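Local coordinates for major capsid protein (PDB 1NO7) that builds the icosahedral capsid shell of herpes simplex virus 1, this fragment being the upper domain of the major capsid protein VP5, at residues 198-203 with 435-440; 210-215 with 238-243; 245-250 with 364-369. All blocks are in the same frame, centred on the assembly; numbering follows the deposited sequence.

Overall arrangement
Of the elements involved, helix 195-208 comes first from the N terminus and carries one side of interaction 1. The loop that follows it holds residues 210-215, and helix 218-226 separates these from helix 234-256, whose residues 238-243 close the short loop of interaction 2. The same helix then supplies residues 245-250 to interaction 3, closed more than a hundred residues later by helix 353-371. Interaction 1 closes last, at residues 435-440, with the other two nested in series inside its loop. Interactions 1 and 2 touch through Ile202, which packs on Ala213, Phe214 and Tyr240; the centres of interactions 2 and 3 lie about 13 Å apart.

Interaction 1. Residues 198-203 with 435-440; sequences VVQCIT and VVDGPA
Asp437 OD2 is held by two residues of helix 195-208: Gln200 NE2 donates to it across the contact at 3.3 Å, and Arg196, one turn earlier, forms a salt bridge with it. The amide nitrogen arrives from above the carboxylate plane, 66° out of it, and the Gln200 amide and Asp437 carboxylate planes are turned 62° apart. The other end of the same amide accepts a bond from the chain: Asp437 N donates to Gln200 OE1 at 3.0 Å, in the plane of the side-chain carbonyl. Glutamine suits this place because one flat group offers a donor and an acceptor together, answering both the backbone and the side chain of a single residue. Its CG lies beside the backbone N, anti to the carbonyl carbon (chi1 -54°), and the chain bends at chi2; the Gln200 and Asp437 side chains cross at about a right angle.

Asp437 is the N-cap of helix 438-442. Its carboxylate accepts from Ala440 N, a bond typical of aspartate before a first helical turn, although the position of OD1 is less certain. The first turn of one helix is thus joined through its cap residue to the flank of another. Apolar atoms border the polar pair: Ala440 CB, a small methyl in the first turn of helix 438-442, lies 3.9 Å from Gln200 CD. Val436 CG2 is 3.9 Å from Gln200 CB and 4.2 Å from Cys201 SG. Cys201 also packs on Phe177 and Leu180 of helix 176-183, while Val436 also touches Leu197.

Interaction 2. Residues 210-215 with 238-243; sequences RCAAFV and AVYRDL
The loop between helices 195-208 and 218-226 packs on the flank of helix 234-256, bringing Ala212, Ala213 and Phe214 up to Tyr240 in a buried contact. Tyr240 carries most of the contact from the helix side. Its CG stands beside the backbone N and anti to the carbonyl carbon (chi1 -77°), and from there the ring extends to the loop, where the hydroxyl meets the backbone. Phe214 N donates to Tyr240 OH at 2.8 Å, with an N-H...O angle of 138°; the hydroxyl is modelled too close to Ala213, so the details of this bond are uncertain. Phe214 N and Ala213 N both lie at the edge of the tyrosine ring, near its plane. A tyrosine suits the place in that its ring is buried against the alanines while its hydroxyl can, if the bond is real, meet a loop N-H outside any regular helix or strand.

Alanine's single methyl is all that Ala212 offers to the helix. Its CB points toward the helix and approaches Tyr240 CZ obliquely at 3.8 Å. Val239 meets the same Ala212 CB at 3.9 Å with CG1, the branch anti to its backbone N (chi1 168°).

Around this core, Val224 and Val225 of helix 218-226 pack on Tyr240, and Thr160 and Ala163 of helix 158-169 on Val239. Phe214 meets the Phe177 ring with planes at about 20° and also touches Leu220, while Ile202 of helix 195-208 rests on Ala213 and Phe214.

Interaction 3. Residues 245-250 with 364-369; sequences AHVEAL and YVMVPA
Where Met366 and Val247 approach each other, the segments of two helices pass with axes 11.2 Å apart and N-to-C directions 129° apart. The nearest backbone atoms of the register, Val247 CA and Met366 CA, are separated by 7.6 Å. That separation leaves the meeting to side chains, chiefly the one long, flexible chain of Met366. Its CG lies beside the backbone N and anti to the carbonyl carbon (chi1 -62°), and the chain bends at both chi2 and chi3, bringing the sulfur among His246, Val247 and Leu250 of helix 234-256. The CG2 branch of Val247 lies beside the CG and SD atoms of Met366, with CG2 to SD 3.5 Å. His246 CD2 is also 3.5 Å from Met366 SD. This is a Met-aromatic contact in which the sulfur stands 4.5 Å from the His246 ring centroid, oblique to the ring. Met366 CE follows at 4.0 Å from the same CD2.

The contact is a crossing of two long helices, 234-256 and 353-371, within the alpha plus beta upper domain, and all five touching residues are buried. Methionine suits such a site because an unbranched, polarisable chain can bend to fit between a ring and branched aliphatic groups. Leu250, one turn on from His246, brings CD1 to Met366 SD at 4.0 Å and, more loosely, to Val365 CG1 at 4.4 Å. Helix 567-577 joins the packing: Thr571 touches both Leu250 and Val365, and Tyr572 meets Leu250 and the His246 ring. His154 also meets the His246 ring, with planes at about 70°, and Met156 touches both His246 and Met366.

Interaction 1. Residues 198-203 with 435-440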
ATOM      1  N   VAL A 198      -6.277  19.919   7.489  1.00 34.93           N
ATOM      2  CA  VAL A 198      -5.363  18.868   7.924  1.00 34.93           C
ATOM      3  C   VAL A 198      -4.617  19.222   9.207  1.00 34.93           C
ATOM      4  O   VAL A 198      -4.678  18.480  10.199  1.00 34.93           O
ATOM      5  CB  VAL A 198      -4.317  18.563   6.852  1.00 16.70           C
ATOM      6  CG1 VAL A 198      -3.164  17.806   7.478  1.00 16.70           C
ATOM      7  CG2 VAL A 198      -4.944  17.746   5.723  1.00 16.70           C
ATOM      8  N   VAL A 199      -3.910  20.348   9.182  1.00 35.07           N
ATOM      9  CA  VAL A 199      -3.151  20.765  10.349  1.00 35.07           C
ATOM     10  C   VAL A 199      -4.013  20.587  11.593  1.00 35.07           C
ATOM     11  O   VAL A 199      -3.519  20.219  12.660  1.00 35.07           O
ATOM     12  CB  VAL A 199      -2.706  22.245  10.269  1.00 39.48           C
ATOM     13  CG1 VAL A 199      -1.742  22.534  11.413  1.00 39.48           C
ATOM     14  CG2 VAL A 199      -2.042  22.544   8.922  1.00 39.48           C
ATOM     15  N   GLN A 200      -5.312  20.832  11.441  1.00 41.98           N
ATOM     16  CA  GLN A 200      -6.230  20.685  12.565  1.00 41.98           C
ATOM     17  C   GLN A 200      -6.337  19.218  13.024  1.00 41.98           C
ATOM     18  O   GLN A 200      -6.062  18.905  14.198  1.00 41.98           O
ATOM     19  CB  GLN A 200      -7.621  21.205  12.189  1.00 63.81           C
ATOM     20  CG  GLN A 200      -7.647  22.635  11.648  1.00 63.81           C
ATOM     21  CD  GLN A 200      -8.775  23.460  12.255  1.00 63.81           C
ATOM     22  OE1 GLN A 200      -9.934  23.036  12.267  1.00 63.81           O
ATOM     23  NE2 GLN A 200      -8.436  24.641  12.763  1.00 63.81           N
ATOM     24  N   CYS A 201      -6.740  18.335  12.104  1.00 29.40           N
ATOM     25  CA  CYS A 201      -6.883  16.907  12.411  1.00 29.40           C
ATOM     26  C   CYS A 201      -5.645  16.384  13.106  1.00 29.40           C
ATOM     27  O   CYS A 201      -5.717  15.812  14.206  1.00 29.40           O
ATOM     28  CB  CYS A 201      -7.061  16.093  11.143  1.00 42.32           C
ATOM     29  SG  CYS A 201      -8.378  16.701  10.121  1.00 42.32           S
ATOM     30  N   ILE A 202      -4.501  16.578  12.459  1.00 34.02           N
ATOM     31  CA  ILE A 202      -3.267  16.094  13.039  1.00 34.02           C
ATOM     32  C   ILE A 202      -3.058  16.609  14.462  1.00 34.02           C
ATOM     33  O   ILE A 202      -2.811  15.815  15.374  1.00 34.02           O
ATOM     34  CB  ILE A 202      -2.060  16.481  12.193  1.00 10.47           C
ATOM     35  CG1 ILE A 202      -2.230  15.913  10.768  1.00 10.47           C
ATOM     36  CG2 ILE A 202      -0.785  15.996  12.907  1.00 10.47           C
ATOM     37  CD1 ILE A 202      -1.059  16.200   9.816  1.00 10.47           C
ATOM     38  N   THR A 203      -3.162  17.927  14.656  1.00 31.97           N
ATOM     39  CA  THR A 203      -2.955  18.480  15.994  1.00 31.97           C
ATOM     40  C   THR A 203      -4.001  17.922  16.919  1.00 31.97           C
ATOM     41  O   THR A 203      -3.706  17.481  18.032  1.00 31.97           O
ATOM     42  CB  THR A 203      -3.060  19.992  16.031  1.00 29.26           C
ATOM     43  OG1 THR A 203      -2.530  20.560  14.820  1.00 29.26           O
ATOM     44  CG2 THR A 203      -2.253  20.508  17.219  1.00 29.26           C
ATOM     45  N   VAL A 435     -11.212  17.899  16.450  1.00 50.27           N
ATOM     46  CA  VAL A 435     -11.678  19.282  16.589  1.00 50.27           C
ATOM     47  C   VAL A 435     -11.324  20.160  15.400  1.00 50.27           C
ATOM     48  O   VAL A 435     -10.205  20.666  15.288  1.00 50.27           O
ATOM     49  CB  VAL A 435     -11.112  19.922  17.861  1.00 36.80           C
ATOM     50  CG1 VAL A 435     -11.450  21.410  17.906  1.00 36.80           C
ATOM     51  CG2 VAL A 435     -11.700  19.205  19.059  1.00 36.80           C
ATOM     52  N   VAL A 436     -12.294  20.349  14.517  1.00 54.69           N
ATOM     53  CA  VAL A 436     -12.103  21.159  13.328  1.00 54.69           C
ATOM     54  C   VAL A 436     -13.158  22.260  13.246  1.00 54.69           C
ATOM     55  O   VAL A 436     -14.352  21.958  13.301  1.00 54.69           O
ATOM     56  CB  VAL A 436     -12.228  20.302  12.089  1.00 68.63           C
ATOM     57  CG1 VAL A 436     -12.253  21.174  10.857  1.00 68.63           C
ATOM     58  CG2 VAL A 436     -11.088  19.335  12.040  1.00 68.63           C
ATOM     59  N   ASP A 437     -12.726  23.520  13.101  1.00 48.15           N
ATOM     60  CA  ASP A 437     -13.655  24.646  13.009  1.00 48.15           C
ATOM     61  C   ASP A 437     -14.332  24.744  11.627  1.00 48.15           C
ATOM     62  O   ASP A 437     -13.967  24.028  10.679  1.00 48.15           O
ATOM     63  CB  ASP A 437     -12.946  25.962  13.338  1.00 83.44           C
ATOM     64  CG  ASP A 437     -11.943  26.372  12.274  1.00 83.44           C
ATOM     65  OD1 ASP A 437     -12.255  26.242  11.066  1.00 83.44           O
ATOM     66  OD2 ASP A 437     -10.844  26.842  12.649  1.00 83.44           O
ATOM     67  N   GLY A 438     -15.316  25.644  11.534  1.00 43.41           N
ATOM     68  CA  GLY A 438     -16.086  25.838  10.315  1.00 43.41           C
ATOM     69  C   GLY A 438     -15.349  26.125   9.014  1.00 43.41           C
ATOM     70  O   GLY A 438     -15.507  25.382   8.048  1.00 43.41           O
ATOM     71  N   PRO A 439     -14.547  27.197   8.942  1.00 66.49           N
ATOM     72  CA  PRO A 439     -13.825  27.510   7.704  1.00 66.49           C
ATOM     73  C   PRO A 439     -13.052  26.295   7.201  1.00 66.49           C
ATOM     74  O   PRO A 439     -13.123  25.945   6.013  1.00 66.49           O
ATOM     75  CB  PRO A 439     -12.895  28.648   8.124  1.00 47.67           C
ATOM     76  CG  PRO A 439     -13.646  29.310   9.241  1.00 47.67           C
ATOM     77  CD  PRO A 439     -14.168  28.127  10.019  1.00 47.67           C
ATOM     78  N   ALA A 440     -12.311  25.664   8.117  1.00 35.77           N
ATOM     79  CA  ALA A 440     -11.527  24.479   7.786  1.00 35.77           C
ATOM     80  C   ALA A 440     -12.462  23.495   7.086  1.00 35.77           C
ATOM     81  O   ALA A 440     -12.221  23.073   5.951  1.00 35.77           O
ATOM     82  CB  ALA A 440     -10.966  23.856   9.060  1.00 23.71           C
TER

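Interaction 2. Residues 210-215 with 238-243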
ATOM      1  N   ARG A 210      -0.778  10.903  21.553  1.00 51.37           N
ATOM      2  CA  ARG A 210       0.443  11.172  20.795  1.00 51.37           C
ATOM      3  C   ARG A 210       0.621  10.155  19.657  1.00 51.37           C
ATOM      4  O   ARG A 210       1.342   9.175  19.809  1.00 51.37           O
ATOM      5  CB  ARG A 210       1.621  11.141  21.764  1.00 95.66           C
ATOM      6  CG  ARG A 210       1.230  11.695  23.128  1.00 95.66           C
ATOM      7  CD  ARG A 210       2.403  11.846  24.081  1.00 95.66           C
ATOM      8  NE  ARG A 210       3.352  12.873  23.653  1.00 95.66           N
ATOM      9  CZ  ARG A 210       3.009  14.095  23.253  1.00 95.66           C
ATOM     10  NH1 ARG A 210       1.730  14.458  23.217  1.00 95.66           N
ATOM     11  NH2 ARG A 210       3.950  14.963  22.902  1.00 95.66           N
ATOM     12  N   CYS A 211      -0.032  10.402  18.515  1.00 33.59           N
ATOM     13  CA  CYS A 211       0.025   9.501  17.351  1.00 33.59           C
ATOM     14  C   CYS A 211       0.018  10.222  16.010  1.00 33.59           C
ATOM     15  O   CYS A 211      -0.826  11.088  15.754  1.00 33.59           O
ATOM     16  CB  CYS A 211      -1.164   8.551  17.355  1.00 59.17           C
ATOM     17  SG  CYS A 211      -1.314   7.628  18.871  1.00 59.17           S
ATOM     18  N   ALA A 212       0.947   9.846  15.141  1.00 42.08           N
ATOM     19  CA  ALA A 212       1.038  10.463  13.826  1.00 42.08           C
ATOM     20  C   ALA A 212      -0.300  10.293  13.125  1.00 42.08           C
ATOM     21  O   ALA A 212      -0.825   9.183  13.023  1.00 42.08           O
ATOM     22  CB  ALA A 212       2.128   9.811  13.031  1.00148.63           C
ATOM     23  N   ALA A 213      -0.845  11.410  12.659  1.00 42.80           N
ATOM     24  CA  ALA A 213      -2.132  11.435  11.982  1.00 42.80           C
ATOM     25  C   ALA A 213      -2.280  10.557  10.736  1.00 42.80           C
ATOM     26  O   ALA A 213      -3.073   9.620  10.761  1.00 42.80           O
ATOM     27  CB  ALA A 213      -2.500  12.867  11.646  1.00133.95           C
ATOM     28  N   PHE A 214      -1.538  10.810   9.657  1.00 23.95           N
ATOM     29  CA  PHE A 214      -1.762   9.984   8.464  1.00 23.95           C
ATOM     30  C   PHE A 214      -0.671   8.997   8.008  1.00 23.95           C
ATOM     31  O   PHE A 214      -0.507   8.776   6.793  1.00 23.95           O
ATOM     32  CB  PHE A 214      -2.115  10.872   7.282  1.00 43.32           C
ATOM     33  CG  PHE A 214      -3.308  11.746   7.517  1.00 43.32           C
ATOM     34  CD1 PHE A 214      -3.261  12.773   8.463  1.00 43.32           C
ATOM     35  CD2 PHE A 214      -4.483  11.556   6.780  1.00 43.32           C
ATOM     36  CE1 PHE A 214      -4.352  13.597   8.676  1.00 43.32           C
ATOM     37  CE2 PHE A 214      -5.595  12.378   6.982  1.00 43.32           C
ATOM     38  CZ  PHE A 214      -5.532  13.400   7.931  1.00 43.32           C
ATOM     39  N   VAL A 215       0.048   8.383   8.952  1.00 32.03           N
ATOM     40  CA  VAL A 215       1.123   7.426   8.627  1.00 32.03           C
ATOM     41  C   VAL A 215       0.766   6.301   7.636  1.00 32.03           C
ATOM     42  O   VAL A 215       1.659   5.637   7.097  1.00 32.03           O
ATOM     43  CB  VAL A 215       1.609   6.745   9.876  1.00 33.74           C
ATOM     44  CG1 VAL A 215       2.134   7.766  10.843  1.00 33.74           C
ATOM     45  CG2 VAL A 215       0.452   5.963  10.493  1.00 33.74           C
ATOM     46  N   ALA A 238       8.254  16.476  14.776  1.00 43.89           N
ATOM     47  CA  ALA A 238       9.422  15.608  14.943  1.00 43.89           C
ATOM     48  C   ALA A 238       9.123  14.271  14.273  1.00 43.89           C
ATOM     49  O   ALA A 238       9.748  13.903  13.271  1.00 43.89           O
ATOM     50  CB  ALA A 238       9.708  15.393  16.435  1.00 57.25           C
ATOM     51  N   VAL A 239       8.144  13.563  14.833  1.00 25.18           N
ATOM     52  CA  VAL A 239       7.726  12.276  14.308  1.00 25.18           C
ATOM     53  C   VAL A 239       7.703  12.247  12.788  1.00 25.18           C
ATOM     54  O   VAL A 239       8.513  11.567  12.155  1.00 25.18           O
ATOM     55  CB  VAL A 239       6.333  11.902  14.821  1.00 10.90           C
ATOM     56  CG1 VAL A 239       5.795  10.714  14.043  1.00 10.90           C
ATOM     57  CG2 VAL A 239       6.404  11.579  16.322  1.00 10.90           C
ATOM     58  N   TYR A 240       6.767  12.971  12.190  1.00 24.19           N
ATOM     59  CA  TYR A 240       6.671  12.992  10.729  1.00 24.19           C
ATOM     60  C   TYR A 240       8.013  13.123   9.992  1.00 24.19           C
ATOM     61  O   TYR A 240       8.213  12.499   8.937  1.00 24.19           O
ATOM     62  CB  TYR A 240       5.738  14.118  10.285  1.00 34.71           C
ATOM     63  CG  TYR A 240       4.302  13.754  10.480  1.00 34.71           C
ATOM     64  CD1 TYR A 240       3.648  13.987  11.701  1.00 34.71           C
ATOM     65  CD2 TYR A 240       3.616  13.102   9.467  1.00 34.71           C
ATOM     66  CE1 TYR A 240       2.335  13.563  11.896  1.00 34.71           C
ATOM     67  CE2 TYR A 240       2.326  12.679   9.646  1.00 34.71           C
ATOM     68  CZ  TYR A 240       1.682  12.901  10.854  1.00 34.71           C
ATOM     69  OH  TYR A 240       0.403  12.405  10.985  1.00 34.71           O
ATOM     70  N   ARG A 241       8.915  13.943  10.535  1.00 43.72           N
ATOM     71  CA  ARG A 241      10.229  14.148   9.930  1.00 43.72           C
ATOM     72  C   ARG A 241      11.007  12.846  10.087  1.00 43.72           C
ATOM     73  O   ARG A 241      11.407  12.220   9.100  1.00 43.72           O
ATOM     74  CB  ARG A 241      10.988  15.270  10.645  1.00 77.04           C
ATOM     75  CG  ARG A 241      10.317  16.637  10.632  1.00 77.04           C
ATOM     76  CD  ARG A 241      10.906  17.510  11.745  1.00 77.04           C
ATOM     77  NE  ARG A 241      10.408  18.882  11.729  1.00 77.04           N
ATOM     78  CZ  ARG A 241      10.664  19.754  10.760  1.00 77.04           C
ATOM     79  NH1 ARG A 241      11.411  19.399   9.726  1.00 77.04           N
ATOM     80  NH2 ARG A 241      10.179  20.986  10.826  1.00 77.04           N
ATOM     81  N   ASP A 242      11.198  12.447  11.347  1.00 51.19           N
ATOM     82  CA  ASP A 242      11.920  11.228  11.683  1.00 51.19           C
ATOM     83  C   ASP A 242      11.521  10.107  10.729  1.00 51.19           C
ATOM     84  O   ASP A 242      12.376   9.406  10.186  1.00 51.19           O
ATOM     85  CB  ASP A 242      11.617  10.812  13.124  1.00 55.24           C
ATOM     86  CG  ASP A 242      12.774  10.078  13.768  1.00 55.24           C
ATOM     87  OD1 ASP A 242      12.616   9.563  14.898  1.00 55.24           O
ATOM     88  OD2 ASP A 242      13.855  10.029  13.141  1.00 55.24           O
ATOM     89  N   LEU A 243      10.218   9.947  10.516  1.00 27.76           N
ATOM     90  CA  LEU A 243       9.731   8.905   9.623  1.00 27.76           C
ATOM     91  C   LEU A 243      10.474   8.982   8.296  1.00 27.76           C
ATOM     92  O   LEU A 243      11.190   8.063   7.921  1.00 27.76           O
ATOM     93  CB  LEU A 243       8.242   9.077   9.367  1.00 19.56           C
ATOM     94  CG  LEU A 243       7.428   7.787   9.417  1.00 19.56           C
ATOM     95  CD1 LEU A 243       7.085   7.521  10.876  1.00 19.56           C
ATOM     96  CD2 LEU A 243       6.133   7.911   8.597  1.00 19.56           C
TER

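Interaction 3. Residues 245-250 with 364-369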
ATOM      1  N   ALA A 245      13.042  10.643   7.531  1.00 36.07           N
ATOM      2  CA  ALA A 245      14.483  10.613   7.775  1.00 36.07           C
ATOM      3  C   ALA A 245      15.011   9.171   7.733  1.00 36.07           C
ATOM      4  O   ALA A 245      16.175   8.921   7.375  1.00 36.07           O
ATOM      5  CB  ALA A 245      14.792  11.253   9.134  1.00102.65           C
ATOM      6  N   HIS A 246      14.144   8.230   8.107  1.00 42.26           N
ATOM      7  CA  HIS A 246      14.476   6.808   8.129  1.00 42.26           C
ATOM      8  C   HIS A 246      14.387   6.325   6.695  1.00 42.26           C
ATOM      9  O   HIS A 246      15.387   5.908   6.116  1.00 42.26           O
ATOM     10  CB  HIS A 246      13.464   6.049   8.993  1.00 40.95           C
ATOM     11  CG  HIS A 246      13.893   4.666   9.365  1.00 40.95           C
ATOM     12  ND1 HIS A 246      14.755   4.412  10.412  1.00 40.95           N
ATOM     13  CD2 HIS A 246      13.556   3.460   8.851  1.00 40.95           C
ATOM     14  CE1 HIS A 246      14.928   3.107  10.529  1.00 40.95           C
ATOM     15  NE2 HIS A 246      14.211   2.506   9.595  1.00 40.95           N
ATOM     16  N   VAL A 247      13.188   6.390   6.119  1.00 15.79           N
ATOM     17  CA  VAL A 247      13.003   5.963   4.739  1.00 15.79           C
ATOM     18  C   VAL A 247      14.100   6.561   3.870  1.00 15.79           C
ATOM     19  O   VAL A 247      14.377   6.059   2.777  1.00 15.79           O
ATOM     20  CB  VAL A 247      11.623   6.384   4.181  1.00 18.75           C
ATOM     21  CG1 VAL A 247      11.605   6.261   2.639  1.00 18.75           C
ATOM     22  CG2 VAL A 247      10.524   5.490   4.802  1.00 18.75           C
ATOM     23  N   GLU A 248      14.737   7.626   4.347  1.00 41.46           N
ATOM     24  CA  GLU A 248      15.811   8.222   3.573  1.00 41.46           C
ATOM     25  C   GLU A 248      17.059   7.363   3.710  1.00 41.46           C
ATOM     26  O   GLU A 248      17.782   7.174   2.737  1.00 41.46           O
ATOM     27  CB  GLU A 248      16.097   9.653   4.036  1.00143.20           C
ATOM     28  CG  GLU A 248      15.051  10.659   3.587  1.00143.20           C
ATOM     29  CD  GLU A 248      15.438  12.088   3.911  1.00143.20           C
ATOM     30  OE1 GLU A 248      16.447  12.577   3.358  1.00143.20           O
ATOM     31  OE2 GLU A 248      14.734  12.723   4.722  1.00143.20           O
ATOM     32  N   ALA A 249      17.302   6.834   4.909  1.00 50.69           N
ATOM     33  CA  ALA A 249      18.477   5.992   5.149  1.00 50.69           C
ATOM     34  C   ALA A 249      18.312   4.643   4.479  1.00 50.69           C
ATOM     35  O   ALA A 249      19.233   4.157   3.829  1.00 50.69           O
ATOM     36  CB  ALA A 249      18.716   5.797   6.644  1.00 23.44           C
ATOM     37  N   LEU A 250      17.141   4.038   4.636  1.00 46.64           N
ATOM     38  CA  LEU A 250      16.892   2.745   4.022  1.00 46.64           C
ATOM     39  C   LEU A 250      17.168   2.816   2.528  1.00 46.64           C
ATOM     40  O   LEU A 250      17.556   1.820   1.904  1.00 46.64           O
ATOM     41  CB  LEU A 250      15.447   2.329   4.235  1.00 43.60           C
ATOM     42  CG  LEU A 250      15.092   2.265   5.712  1.00 43.60           C
ATOM     43  CD1 LEU A 250      13.614   1.961   5.870  1.00 43.60           C
ATOM     44  CD2 LEU A 250      15.958   1.205   6.380  1.00 43.60           C
ATOM     45  N   TYR A 364       6.540  -1.552   1.574  1.00 31.45           N
ATOM     46  CA  TYR A 364       7.085  -2.902   1.674  1.00 31.45           C
ATOM     47  C   TYR A 364       7.990  -3.111   2.881  1.00 31.45           C
ATOM     48  O   TYR A 364       8.264  -4.242   3.257  1.00 31.45           O
ATOM     49  CB  TYR A 364       7.831  -3.264   0.391  1.00 21.01           C
ATOM     50  CG  TYR A 364       6.905  -3.512  -0.789  1.00 21.01           C
ATOM     51  CD1 TYR A 364       7.129  -2.878  -2.020  1.00 21.01           C
ATOM     52  CD2 TYR A 364       5.821  -4.402  -0.685  1.00 21.01           C
ATOM     53  CE1 TYR A 364       6.296  -3.118  -3.132  1.00 21.01           C
ATOM     54  CE2 TYR A 364       4.979  -4.658  -1.788  1.00 21.01           C
ATOM     55  CZ  TYR A 364       5.221  -4.005  -3.013  1.00 21.01           C
ATOM     56  OH  TYR A 364       4.383  -4.199  -4.114  1.00 21.01           O
ATOM     57  N   VAL A 365       8.457  -2.040   3.505  1.00 42.28           N
ATOM     58  CA  VAL A 365       9.305  -2.230   4.672  1.00 42.28           C
ATOM     59  C   VAL A 365       8.726  -1.569   5.916  1.00 42.28           C
ATOM     60  O   VAL A 365       8.348  -2.244   6.890  1.00 42.28           O
ATOM     61  CB  VAL A 365      10.688  -1.652   4.450  1.00  8.08           C
ATOM     62  CG1 VAL A 365      11.567  -1.948   5.655  1.00  8.08           C
ATOM     63  CG2 VAL A 365      11.287  -2.231   3.193  1.00  8.08           C
ATOM     64  N   MET A 366       8.678  -0.240   5.868  1.00 38.19           N
ATOM     65  CA  MET A 366       8.159   0.586   6.951  1.00 38.19           C
ATOM     66  C   MET A 366       6.791   0.102   7.459  1.00 38.19           C
ATOM     67  O   MET A 366       6.620  -0.135   8.663  1.00 38.19           O
ATOM     68  CB  MET A 366       8.071   2.035   6.468  1.00 19.16           C
ATOM     69  CG  MET A 366       9.419   2.652   6.085  1.00 19.16           C
ATOM     70  SD  MET A 366      10.324   3.391   7.533  1.00 19.16           S
ATOM     71  CE  MET A 366       9.756   2.327   8.910  1.00 19.16           C
ATOM     72  N   VAL A 367       5.826  -0.046   6.551  1.00 28.02           N
ATOM     73  CA  VAL A 367       4.492  -0.509   6.934  1.00 28.02           C
ATOM     74  C   VAL A 367       4.548  -1.843   7.704  1.00 28.02           C
ATOM     75  O   VAL A 367       4.123  -1.930   8.873  1.00 28.02           O
ATOM     76  CB  VAL A 367       3.587  -0.718   5.698  1.00 23.99           C
ATOM     77  CG1 VAL A 367       2.263  -1.341   6.127  1.00 23.99           C
ATOM     78  CG2 VAL A 367       3.359   0.596   4.986  1.00 23.99           C
ATOM     79  N   PRO A 368       5.080  -2.905   7.052  1.00 38.45           N
ATOM     80  CA  PRO A 368       5.183  -4.223   7.682  1.00 38.45           C
ATOM     81  C   PRO A 368       5.917  -4.064   8.995  1.00 38.45           C
ATOM     82  O   PRO A 368       5.496  -4.600  10.018  1.00 38.45           O
ATOM     83  CB  PRO A 368       6.003  -5.024   6.685  1.00 19.00           C
ATOM     84  CG  PRO A 368       5.737  -4.329   5.349  1.00 19.00           C
ATOM     85  CD  PRO A 368       5.787  -2.889   5.754  1.00 19.00           C
ATOM     86  N   ALA A 369       7.015  -3.316   8.956  1.00 27.92           N
ATOM     87  CA  ALA A 369       7.804  -3.073  10.153  1.00 27.92           C
ATOM     88  C   ALA A 369       6.918  -2.709  11.350  1.00 27.92           C
ATOM     89  O   ALA A 369       7.029  -3.330  12.410  1.00 27.92           O
ATOM     90  CB  ALA A 369       8.806  -1.953   9.897  1.00 21.89           C
TER